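Local coordinates for peroxinectin A (PDB 6ERC), which is a secreted heme peroxidase that uses hydrogen peroxide to oxidise phenolic donors, iodide and thiocyanate, at residues R28-P32 with L398-L402; G191-D195 with Y207-R213; G214-P218 with S330-A336. Residue numbers count along the deposited sequence, not the author numbering.

Contact 1 of 3, residues R28-P32 with L398-L402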
loop_
_atom_site.group_PDB
_atom_site.type_symbol
_atom_site.label_atom_id
_atom_site.label_comp_id
_atom_site.label_asym_id
_atom_site.label_seq_id
_atom_site.Cartn_x
_atom_site.Cartn_y
_atom_site.Cartn_z
ATOM N N ARG A 28 -4.136 12.809 -12.354
ATOM C CA ARG A 28 -5.552 12.921 -12.035
ATOM C C ARG A 28 -6.369 12.232 -13.117
ATOM O O ARG A 28 -6.187 12.507 -14.307
ATOM C CB ARG A 28 -5.982 14.388 -11.914
ATOM C CG ARG A 28 -5.355 15.144 -10.757
ATOM C CD ARG A 28 -6.116 14.943 -9.456
ATOM N NE ARG A 28 -5.525 15.728 -8.376
ATOM C CZ ARG A 28 -5.983 15.767 -7.130
ATOM N NH1 ARG A 28 -7.054 15.067 -6.783
ATOM N NH2 ARG A 28 -5.365 16.513 -6.226
ATOM N N LEU A 29 -7.261 11.335 -12.701
ATOM C CA LEU A 29 -8.278 10.827 -13.614
ATOM C C LEU A 29 -9.458 11.781 -13.715
ATOM O O LEU A 29 -10.125 11.828 -14.754
ATOM C CB LEU A 29 -8.771 9.455 -13.156
ATOM C CG LEU A 29 -7.707 8.385 -12.902
ATOM C CD1 LEU A 29 -8.377 7.087 -12.482
ATOM C CD2 LEU A 29 -6.838 8.176 -14.132
ATOM N N ALA A 30 -9.720 12.543 -12.654
ATOM C CA ALA A 30 -10.842 13.466 -12.594
ATOM C C ALA A 30 -10.372 14.787 -12.002
ATOM O O ALA A 30 -9.488 14.818 -11.144
ATOM C CB ALA A 30 -11.985 12.891 -11.752
ATOM N N ASN A 31 -10.966 15.879 -12.472
ATOM C CA ASN A 31 -10.614 17.187 -11.942
ATOM C C ASN A 31 -10.814 17.203 -10.427
ATOM O O ASN A 31 -11.824 16.694 -9.932
ATOM C CB ASN A 31 -11.467 18.283 -12.583
ATOM C CG ASN A 31 -11.052 18.592 -14.001
ATOM O OD1 ASN A 31 -10.196 19.443 -14.236
ATOM N ND2 ASN A 31 -11.659 17.904 -14.959
ATOM N N PRO A 32 -9.877 17.757 -9.663
ATOM C CA PRO A 32 -10.111 17.919 -8.226
ATOM C C PRO A 32 -10.957 19.146 -7.926
ATOM O O PRO A 32 -10.982 20.116 -8.687
ATOM C CB PRO A 32 -8.695 18.074 -7.655
ATOM C CG PRO A 32 -7.907 18.659 -8.770
ATOM C CD PRO A 32 -8.498 18.118 -10.042
ATOM N N LEU A 398 -17.163 11.776 -9.234
ATOM C CA LEU A 398 -16.105 10.891 -9.707
ATOM C C LEU A 398 -16.633 9.925 -10.760
ATOM O O LEU A 398 -16.019 9.745 -11.817
ATOM C CB LEU A 398 -15.498 10.127 -8.528
ATOM C CG LEU A 398 -14.396 9.119 -8.859
ATOM C CD1 LEU A 398 -13.220 9.807 -9.531
ATOM C CD2 LEU A 398 -13.947 8.401 -7.600
ATOM N N ARG A 399 -17.777 9.292 -10.486
ATOM C CA ARG A 399 -18.354 8.350 -11.440
ATOM C C ARG A 399 -18.568 9.006 -12.799
ATOM O O ARG A 399 -18.199 8.444 -13.838
ATOM C CB ARG A 399 -19.670 7.793 -10.893
ATOM C CG ARG A 399 -19.496 6.802 -9.754
ATOM C CD ARG A 399 -20.830 6.274 -9.245
ATOM N NE ARG A 399 -21.573 5.543 -10.271
ATOM C CZ ARG A 399 -21.384 4.262 -10.574
ATOM N NH1 ARG A 399 -20.467 3.544 -9.937
ATOM N NH2 ARG A 399 -22.114 3.694 -11.524
ATOM N N ARG A 400 -19.163 10.202 -12.811
ATOM C CA ARG A 400 -19.370 10.917 -14.066
ATOM C C ARG A 400 -18.053 11.092 -14.814
ATOM O O ARG A 400 -17.966 10.825 -16.018
ATOM C CB ARG A 400 -20.018 12.280 -13.803
ATOM C CG ARG A 400 -21.466 12.231 -13.318
ATOM C CD ARG A 400 -22.094 13.635 -13.310
ATOM N NE ARG A 400 -23.424 13.667 -12.695
ATOM C CZ ARG A 400 -23.676 14.006 -11.430
ATOM N NH1 ARG A 400 -22.690 14.353 -10.609
ATOM N NH2 ARG A 400 -24.926 13.997 -10.981
ATOM N N GLN A 401 -17.011 11.538 -14.110
ATOM C CA GLN A 401 -15.729 11.799 -14.749
ATOM C C GLN A 401 -14.976 10.524 -15.107
ATOM O O GLN A 401 -13.980 10.601 -15.833
ATOM C CB GLN A 401 -14.868 12.679 -13.844
ATOM C CG GLN A 401 -15.461 14.060 -13.619
ATOM C CD GLN A 401 -14.514 15.007 -12.912
ATOM O OE1 GLN A 401 -13.520 15.451 -13.487
ATOM N NE2 GLN A 401 -14.819 15.327 -11.661
ATOM N N LEU A 402 -15.421 9.366 -14.622
ATOM C CA LEU A 402 -14.863 8.084 -15.030
ATOM C C LEU A 402 -15.676 7.419 -16.129
ATOM O O LEU A 402 -15.362 6.289 -16.518
ATOM C CB LEU A 402 -14.766 7.140 -13.826
ATOM C CG LEU A 402 -13.814 7.553 -12.702
ATOM C CD1 LEU A 402 -13.993 6.638 -11.501
ATOM C CD2 LEU A 402 -12.369 7.532 -13.176
HETATM O O HOH W 1 -14.352 17.912 -10.046
#

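Contact 2 of 3, residues G191-D195 with Y207-R213. With HEM (protoporphyrin IX containing Fe), chain F.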
loop_
_atom_site.group_PDB
_atom_site.type_symbol
_atom_site.label_atom_id
_atom_site.label_comp_id
_atom_site.label_asym_id
_atom_site.label_seq_id
_atom_site.Cartn_x
_atom_site.Cartn_y
_atom_site.Cartn_z
ATOM N N GLY A 191 22.347 5.626 7.263
ATOM C CA GLY A 191 21.793 6.172 6.043
ATOM C C GLY A 191 20.443 5.622 5.641
ATOM O O GLY A 191 19.918 6.031 4.596
ATOM N N VAL A 192 19.860 4.719 6.423
ATOM C CA VAL A 192 18.563 4.133 6.089
ATOM C C VAL A 192 17.529 4.601 7.108
ATOM O O VAL A 192 17.270 3.896 8.095
ATOM C CB VAL A 192 18.636 2.599 6.049
ATOM C CG1 VAL A 192 17.298 2.020 5.597
ATOM C CG2 VAL A 192 19.760 2.144 5.128
ATOM N N PRO A 193 16.910 5.767 6.914
ATOM C CA PRO A 193 15.916 6.251 7.886
ATOM C C PRO A 193 14.657 5.397 7.844
ATOM O O PRO A 193 14.032 5.244 6.793
ATOM C CB PRO A 193 15.643 7.687 7.424
ATOM C CG PRO A 193 15.938 7.669 5.964
ATOM C CD PRO A 193 17.072 6.696 5.784
ATOM N N MET A 194 14.287 4.845 8.996
ATOM C CA MET A 194 13.108 4.001 9.123
ATOM C C MET A 194 12.047 4.710 9.953
ATOM O O MET A 194 12.365 5.428 10.908
ATOM C CB MET A 194 13.461 2.659 9.767
ATOM C CG MET A 194 14.464 1.830 8.968
ATOM S SD MET A 194 13.926 1.516 7.273
ATOM C CE MET A 194 12.449 0.537 7.548
ATOM N N ASP A 195 10.786 4.500 9.588
ATOM C CA ASP A 195 9.680 5.125 10.295
ATOM C C ASP A 195 9.442 4.452 11.642
ATOM O O ASP A 195 9.663 3.247 11.812
ATOM C CB ASP A 195 8.401 5.067 9.458
ATOM C CG ASP A 195 8.339 6.162 8.409
ATOM O OD1 ASP A 195 9.265 7.003 8.361
ATOM O OD2 ASP A 195 7.356 6.187 7.634
ATOM N N TYR A 207 13.992 -2.850 12.011
ATOM C CA TYR A 207 14.743 -3.401 10.896
ATOM C C TYR A 207 14.901 -2.357 9.799
ATOM O O TYR A 207 13.988 -1.572 9.533
ATOM C CB TYR A 207 14.048 -4.649 10.351
ATOM C CG TYR A 207 14.040 -5.801 11.333
ATOM C CD1 TYR A 207 15.149 -6.627 11.473
ATOM C CD2 TYR A 207 12.925 -6.059 12.125
ATOM C CE1 TYR A 207 15.150 -7.676 12.369
ATOM C CE2 TYR A 207 12.917 -7.108 13.025
ATOM C CZ TYR A 207 14.034 -7.914 13.142
ATOM O OH TYR A 207 14.033 -8.959 14.035
ATOM N N SER A 208 16.073 -2.349 9.168
ATOM C CA SER A 208 16.410 -1.378 8.133
ATOM C C SER A 208 16.177 -2.010 6.762
ATOM O O SER A 208 16.941 -2.882 6.335
ATOM C CB SER A 208 17.858 -0.917 8.289
ATOM O OG SER A 208 18.087 -0.408 9.593
ATOM N N VAL A 209 15.122 -1.564 6.076
ATOM C CA VAL A 209 14.773 -2.054 4.750
ATOM C C VAL A 209 14.561 -0.861 3.823
ATOM O O VAL A 209 14.505 0.293 4.252
ATOM C CB VAL A 209 13.521 -2.957 4.767
ATOM C CG1 VAL A 209 13.796 -4.229 5.566
ATOM C CG2 VAL A 209 12.319 -2.206 5.335
ATOM N N GLY A 210 14.424 -1.161 2.531
ATOM C CA GLY A 210 14.392 -0.135 1.501
ATOM C C GLY A 210 13.199 0.799 1.553
ATOM O O GLY A 210 13.165 1.766 0.784
ATOM N N GLU A 211 12.228 0.544 2.426
ATOM C CA GLU A 211 11.014 1.348 2.500
ATOM C C GLU A 211 10.803 1.814 3.934
ATOM O O GLU A 211 10.780 0.993 4.856
ATOM C CB GLU A 211 9.807 0.547 2.002
ATOM C CG GLU A 211 8.860 1.340 1.111
ATOM C CD GLU A 211 7.853 2.141 1.907
ATOM O OE1 GLU A 211 7.405 1.631 2.954
ATOM O OE2 GLU A 211 7.512 3.271 1.494
ATOM N N ARG A 212 10.639 3.131 4.110
ATOM C CA ARG A 212 10.589 3.727 5.445
ATOM C C ARG A 212 9.603 3.002 6.355
ATOM O O ARG A 212 9.927 2.655 7.497
ATOM C CB ARG A 212 10.206 5.208 5.347
ATOM C CG ARG A 212 11.191 6.083 4.586
ATOM C CD ARG A 212 10.703 7.532 4.528
ATOM N NE ARG A 212 10.734 8.182 5.841
ATOM C CZ ARG A 212 11.706 8.983 6.278
ATOM N NH1 ARG A 212 12.755 9.261 5.516
ATOM N NH2 ARG A 212 11.625 9.515 7.490
ATOM N N ARG A 213 8.384 2.782 5.871
ATOM C CA ARG A 213 7.324 2.177 6.677
ATOM C C ARG A 213 7.291 0.661 6.536
ATOM O O ARG A 213 6.220 0.046 6.499
ATOM C CB ARG A 213 5.977 2.797 6.304
ATOM C CG ARG A 213 5.660 2.770 4.815
ATOM C CD ARG A 213 4.431 3.579 4.450
ATOM N NE ARG A 213 4.372 3.807 3.008
ATOM C CZ ARG A 213 3.330 4.322 2.362
ATOM N NH1 ARG A 213 2.226 4.673 3.023
ATOM N NH2 ARG A 213 3.389 4.483 1.046
HETATM C CHA HEM F . -1.778 4.500 3.475
HETATM C CHB HEM F . -1.543 1.951 7.577
HETATM C CHC HEM F . -2.892 -2.042 5.148
HETATM C CHD HEM F . -3.356 0.577 1.101
HETATM C C1A HEM F . -1.660 4.166 4.802
HETATM C C2A HEM F . -1.435 5.089 5.887
HETATM C C3A HEM F . -1.371 4.393 7.026
HETATM C C4A HEM F . -1.550 2.998 6.692
HETATM C CMA HEM F . -1.141 4.950 8.448
HETATM C CAA HEM F . -1.313 6.612 5.719
HETATM C CBA HEM F . -2.540 7.227 6.375
HETATM C CGA HEM F . -2.805 8.591 5.792
HETATM O O1A HEM F . -3.095 8.684 4.572
HETATM O O2A HEM F . -2.738 9.589 6.553
HETATM C C1B HEM F . -1.867 0.653 7.263
HETATM C C2B HEM F . -1.859 -0.448 8.194
HETATM C C3B HEM F . -2.226 -1.556 7.530
HETATM C C4B HEM F . -2.482 -1.185 6.152
HETATM C CMB HEM F . -1.470 -0.278 9.677
HETATM C CAB HEM F . -2.389 -3.006 8.044
HETATM C CBB HEM F . -2.239 -3.349 9.327
HETATM C C1C HEM F . -3.147 -1.690 3.841
HETATM C C2C HEM F . -3.594 -2.575 2.780
HETATM C C3C HEM F . -3.720 -1.841 1.653
HETATM C C4C HEM F . -3.355 -0.481 1.983
HETATM C CMC HEM F . -3.854 -4.076 3.027
HETATM C CAC HEM F . -4.155 -2.199 0.207
HETATM C CBC HEM F . -4.500 -3.413 -0.229
HETATM C C1D HEM F . -2.928 1.852 1.382
HETATM C C2D HEM F . -2.778 2.925 0.425
HETATM C C3D HEM F . -2.353 4.003 1.090
HETATM C C4D HEM F . -2.201 3.651 2.480
HETATM C CMD HEM F . -3.094 2.813 -1.080
HETATM C CAD HEM F . -2.024 5.394 0.519
HETATM C CBD HEM F . -0.631 5.262 -0.089
HETATM C CGD HEM F . 0.152 6.544 0.055
HETATM O O1D HEM F . 0.775 6.744 1.129
HETATM O O2D HEM F . 0.170 7.369 -0.894
HETATM N NA HEM F . -1.723 2.895 5.328
HETATM N NB HEM F . -2.251 0.172 6.027
HETATM N NC HEM F . -3.011 -0.422 3.316
HETATM N ND HEM F . -2.566 2.331 2.624
HETATM FE FE HEM F . -2.357 1.253 4.290
#

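Contact 3 of 3, residues G214-P218 with S330-A336. With HEM (protoporphyrin IX containing Fe), chain F.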
loop_
_atom_site.group_PDB
_atom_site.type_symbol
_atom_site.label_atom_id
_atom_site.label_comp_id
_atom_site.label_asym_id
_atom_site.label_seq_id
_atom_site.Cartn_x
_atom_site.Cartn_y
_atom_site.Cartn_z
ATOM N N GLY A 214 8.463 0.026 6.460
ATOM C CA GLY A 214 8.508 -1.422 6.375
ATOM C C GLY A 214 8.195 -2.103 7.691
ATOM O O GLY A 214 7.717 -3.241 7.705
ATOM N N ASN A 215 8.456 -1.428 8.808
ATOM C CA ASN A 215 8.165 -1.984 10.122
ATOM C C ASN A 215 6.701 -1.847 10.520
ATOM O O ASN A 215 6.349 -2.257 11.632
ATOM C CB ASN A 215 9.033 -1.308 11.185
ATOM C CG ASN A 215 10.513 -1.565 10.983
ATOM O OD1 ASN A 215 11.075 -2.506 11.543
ATOM N ND2 ASN A 215 11.153 -0.721 10.183
ATOM N N GLU A 216 5.849 -1.290 9.650
ATOM C CA GLU A 216 4.462 -1.015 10.023
ATOM C C GLU A 216 3.828 -2.216 10.718
ATOM O O GLU A 216 3.213 -2.075 11.780
ATOM C CB GLU A 216 3.653 -0.615 8.786
ATOM C CG GLU A 216 2.351 0.144 9.093
ATOM C CD GLU A 216 1.147 -0.762 9.326
ATOM O OE1 GLU A 216 1.318 -1.997 9.378
ATOM O OE2 GLU A 216 0.020 -0.232 9.453
ATOM N N ASN A 217 3.972 -3.405 10.142
ATOM C CA ASN A 217 3.471 -4.608 10.788
ATOM C C ASN A 217 4.392 -5.770 10.452
ATOM O O ASN A 217 5.120 -5.726 9.452
ATOM C CB ASN A 217 2.031 -4.926 10.366
ATOM C CG ASN A 217 1.919 -5.323 8.913
ATOM O OD1 ASN A 217 2.083 -6.492 8.567
ATOM N ND2 ASN A 217 1.628 -4.354 8.053
ATOM N N PRO A 218 4.382 -6.832 11.267
ATOM C CA PRO A 218 5.315 -7.945 11.022
ATOM C C PRO A 218 5.043 -8.682 9.725
ATOM O O PRO A 218 5.987 -9.008 8.994
ATOM C CB PRO A 218 5.110 -8.854 12.244
ATOM C CG PRO A 218 4.369 -8.011 13.256
ATOM C CD PRO A 218 3.551 -7.057 12.460
ATOM N N SER A 330 0.941 -4.940 17.301
ATOM C CA SER A 330 1.965 -5.275 16.321
ATOM C C SER A 330 2.476 -4.068 15.544
ATOM O O SER A 330 3.343 -4.234 14.680
ATOM C CB SER A 330 1.427 -6.318 15.336
ATOM O OG SER A 330 0.474 -5.744 14.458
ATOM N N TYR A 331 1.969 -2.868 15.821
ATOM C CA TYR A 331 2.406 -1.675 15.099
ATOM C C TYR A 331 3.860 -1.376 15.444
ATOM O O TYR A 331 4.182 -1.052 16.593
ATOM C CB TYR A 331 1.515 -0.485 15.447
ATOM C CG TYR A 331 0.078 -0.618 14.993
ATOM C CD1 TYR A 331 -0.246 -1.264 13.804
ATOM C CD2 TYR A 331 -0.958 -0.090 15.758
ATOM C CE1 TYR A 331 -1.563 -1.381 13.390
ATOM C CE2 TYR A 331 -2.276 -0.201 15.355
ATOM C CZ TYR A 331 -2.573 -0.847 14.170
ATOM O OH TYR A 331 -3.886 -0.961 13.766
ATOM N N PHE A 332 4.738 -1.480 14.448
ATOM C CA PHE A 332 6.160 -1.183 14.619
ATOM C C PHE A 332 6.739 -1.951 15.806
ATOM O O PHE A 332 7.348 -1.383 16.714
ATOM C CB PHE A 332 6.380 0.322 14.774
ATOM C CG PHE A 332 5.930 1.117 13.582
ATOM C CD1 PHE A 332 6.832 1.489 12.600
ATOM C CD2 PHE A 332 4.602 1.478 13.435
ATOM C CE1 PHE A 332 6.419 2.214 11.499
ATOM C CE2 PHE A 332 4.184 2.201 12.336
ATOM C CZ PHE A 332 5.095 2.570 11.367
ATOM N N ASN A 333 6.545 -3.268 15.784
ATOM C CA ASN A 333 6.998 -4.151 16.858
ATOM C C ASN A 333 7.933 -5.208 16.286
ATOM O O ASN A 333 7.464 -6.190 15.682
ATOM C CB ASN A 333 5.809 -4.812 17.553
ATOM C CG ASN A 333 6.235 -5.762 18.653
ATOM O OD1 ASN A 333 7.368 -5.707 19.133
ATOM N ND2 ASN A 333 5.327 -6.644 19.057
ATOM N N PRO A 334 9.252 -5.058 16.438
ATOM C CA PRO A 334 10.167 -6.099 15.941
ATOM C C PRO A 334 10.069 -7.414 16.697
ATOM O O PRO A 334 10.408 -8.458 16.125
ATOM C CB PRO A 334 11.556 -5.463 16.115
ATOM C CG PRO A 334 11.304 -3.992 16.245
ATOM C CD PRO A 334 9.980 -3.873 16.924
ATOM N N HIS A 335 9.623 -7.404 17.957
ATOM C CA HIS A 335 9.551 -8.641 18.728
ATOM C C HIS A 335 8.685 -9.695 18.054
ATOM O O HIS A 335 8.815 -10.883 18.373
ATOM C CB HIS A 335 9.014 -8.359 20.131
ATOM C CG HIS A 335 10.024 -7.735 21.041
ATOM N ND1 HIS A 335 10.435 -8.329 22.215
ATOM C CD2 HIS A 335 10.717 -6.576 20.943
ATOM C CE1 HIS A 335 11.331 -7.559 22.805
ATOM N NE2 HIS A 335 11.521 -6.489 22.053
ATOM N N ALA A 336 7.809 -9.293 17.132
ATOM C CA ALA A 336 6.969 -10.256 16.432
ATOM C C ALA A 336 7.785 -11.253 15.619
ATOM O O ALA A 336 7.269 -12.326 15.286
ATOM C CB ALA A 336 5.988 -9.523 15.522
HETATM C CHA HEM F . -1.778 4.500 3.475
HETATM C CHB HEM F . -1.543 1.951 7.577
HETATM C CHC HEM F . -2.892 -2.042 5.148
HETATM C CHD HEM F . -3.356 0.577 1.101
HETATM C C1A HEM F . -1.660 4.166 4.802
HETATM C C2A HEM F . -1.435 5.089 5.887
HETATM C C3A HEM F . -1.371 4.393 7.026
HETATM C C4A HEM F . -1.550 2.998 6.692
HETATM C CMA HEM F . -1.141 4.950 8.448
HETATM C CAA HEM F . -1.313 6.612 5.719
HETATM C CBA HEM F . -2.540 7.227 6.375
HETATM C CGA HEM F . -2.805 8.591 5.792
HETATM O O1A HEM F . -3.095 8.684 4.572
HETATM O O2A HEM F . -2.738 9.589 6.553
HETATM C C1B HEM F . -1.867 0.653 7.263
HETATM C C2B HEM F . -1.859 -0.448 8.194
HETATM C C3B HEM F . -2.226 -1.556 7.530
HETATM C C4B HEM F . -2.482 -1.185 6.152
HETATM C CMB HEM F . -1.470 -0.278 9.677
HETATM C CAB HEM F . -2.389 -3.006 8.044
HETATM C CBB HEM F . -2.239 -3.349 9.327
HETATM C C1C HEM F . -3.147 -1.690 3.841
HETATM C C2C HEM F . -3.594 -2.575 2.780
HETATM C C3C HEM F . -3.720 -1.841 1.653
HETATM C C4C HEM F . -3.355 -0.481 1.983
HETATM C CMC HEM F . -3.854 -4.076 3.027
HETATM C CAC HEM F . -4.155 -2.199 0.207
HETATM C CBC HEM F . -4.500 -3.413 -0.229
HETATM C C1D HEM F . -2.928 1.852 1.382
HETATM C C2D HEM F . -2.778 2.925 0.425
HETATM C C3D HEM F . -2.353 4.003 1.090
HETATM C C4D HEM F . -2.201 3.651 2.480
HETATM C CMD HEM F . -3.094 2.813 -1.080
HETATM C CAD HEM F . -2.024 5.394 0.519
HETATM C CBD HEM F . -0.631 5.262 -0.089
HETATM C CGD HEM F . 0.152 6.544 0.055
HETATM O O1D HEM F . 0.775 6.744 1.129
HETATM O O2D HEM F . 0.170 7.369 -0.894
HETATM N NA HEM F . -1.723 2.895 5.328
HETATM N NB HEM F . -2.251 0.172 6.027
HETATM N NC HEM F . -3.011 -0.422 3.316
HETATM N ND HEM F . -2.566 2.331 2.624
HETATM FE FE HEM F . -2.357 1.253 4.290
#

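Contact 1 of 3, residues R28-P32 with L398-L402
Residues 28-32 form no helix or strand, whereas 398-401 lie on helix 395-401, and the contact is a compact example of an irregular loop laid against a helix. The backbones come closest at A30 and Q401, whose CA atoms lie 5.6 Å apart. Within 398-402, L402 N makes two weak backbone hydrogen bonds, to L398 O at 2.9 Å and to R399 O at 3.0 Å.

Q401 reaches across with its carboxamide. Its OE1 accepts a hydrogen bond from N31 N at 2.8 Å and lies 3.5 Å from A30 CB, while its NE2 donates to a water at 3.1 Å that in turn donates to N31 O at 2.8 Å. Q401 thus serves N31 N directly and N31 O through the water. Beside this polar bridge the packing is apolar: A30 CB meets L398 CD1 at 4.0 Å and L29 CD1 meets L402 CD2 at 4.1 Å.

E295 of helix 294-300 accepts hydrogen bonds from L29 N and A30 N, and R28 forms a salt bridge with E141 of strand 139-144. I457 of helix 452-467 touches L29, L398 and L402 together, so the contact joins the loop after strand 24-25 to helix 395-401 over a shared helical neighbour.

Contact 2 of 3, residues G191-D195 with Y207-R213
Two segments without regular secondary structure can still satisfy many of their polar groups, as residues 191-195 and 207-213 illustrate. The one backbone-backbone hydrogen bond between them is D195 N to R212 O, 2.9 Å and nearly straight at 169°. In the same pair R212 NE donates to D195 OD1 at 3.1 Å in a salt bridge near the guanidinium plane; P193 O lies over one face of that group.

M194 supplies an unusual acceptor: V209 N donates a weak hydrogen bond to M194 SD at 3.5 Å. With chi1, chi2 and chi3 all m, M194 CE lies 3.5 Å from V209 CG2. Y207 N is bonded to N215 OD1, and S208 OG weakly to V189 N.

R213, probably the transition-state stabiliser, turns its end to the heme. Its NH1 donates to HEM O1D at 3.2 Å and its NH2 more weakly to the same oxygen at 3.5 Å, while R213 NE faces E211 OE2 at 3.5 Å in a salt bridge. The guanidinium thus lies beside H81, the predicted proton acceptor.

V192 packs on I162 and L166 of helix 160-166, E211 touches helix 153-156, and Y207 and V209 rest on L221 and H224 of helix 218-241.

Contact 3 of 3, residues G214-P218 with S330-A336
Covalent attachment of a cofactor requires the attaching side chain to be well placed, and E216 is a clear case. With chi1 t and chi2 m, its CA-to-CB bond points away from residues 330-336, and its OE2 is bonded to HEM CMB at 1.5 Å, the ester link characteristic of animal heme peroxidases with a modified heme. The other oxygen, E216 OE1, accepts from N217 ND2 at 2.7 Å. N217, with chi1 p, is also the N-cap of helix 218-241, its OD1 accepting from L220 N.

The backbone of E216 is engaged too. F332 N donates to E216 O at 3.1 Å, and Y331 CA adds a CA-H...O contact to E216 O at 3.4 Å. F332 has positive phi (52°), and chi1 m lays its ring over E216 CA, a CH-pi contact of 3.9 Å from CA to the ring centroid. Y331, with chi1 m, brings its CE1 to 3.9 Å from HEM CMB. N215 CB meets F332 CD1 at 3.8 Å, and N215 OD1 accepts from Y207 N.

Y331 stacks edge-to-face on F367, and A336 O is hydrogen-bonded to Y314 OH of strand 311-315. At the start of helix 218-241, P218 CD lies 3.7 Å from S330 CB.

In the fold
Two of the three contacts lie at the heme; contact 1 does not. Contacts 2 and 3 follow each other in sequence, and both fall within the span of chain between the two segments of contact 1. Their centres are 12 Å apart and they touch, joined by a probable hydrogen bond from Y207 N to N215 OD1, 3.0 Å, and by packing of D195 O on F332 CE1 at 3.4 Å. Residues 207-213 run on into 214-218, which starts helix 218-241. Contact 1 lies across the chain's centre, 34 and 36 Å from them between centres, and brings early and late parts of the peroxidase chain together away from the annotated sites.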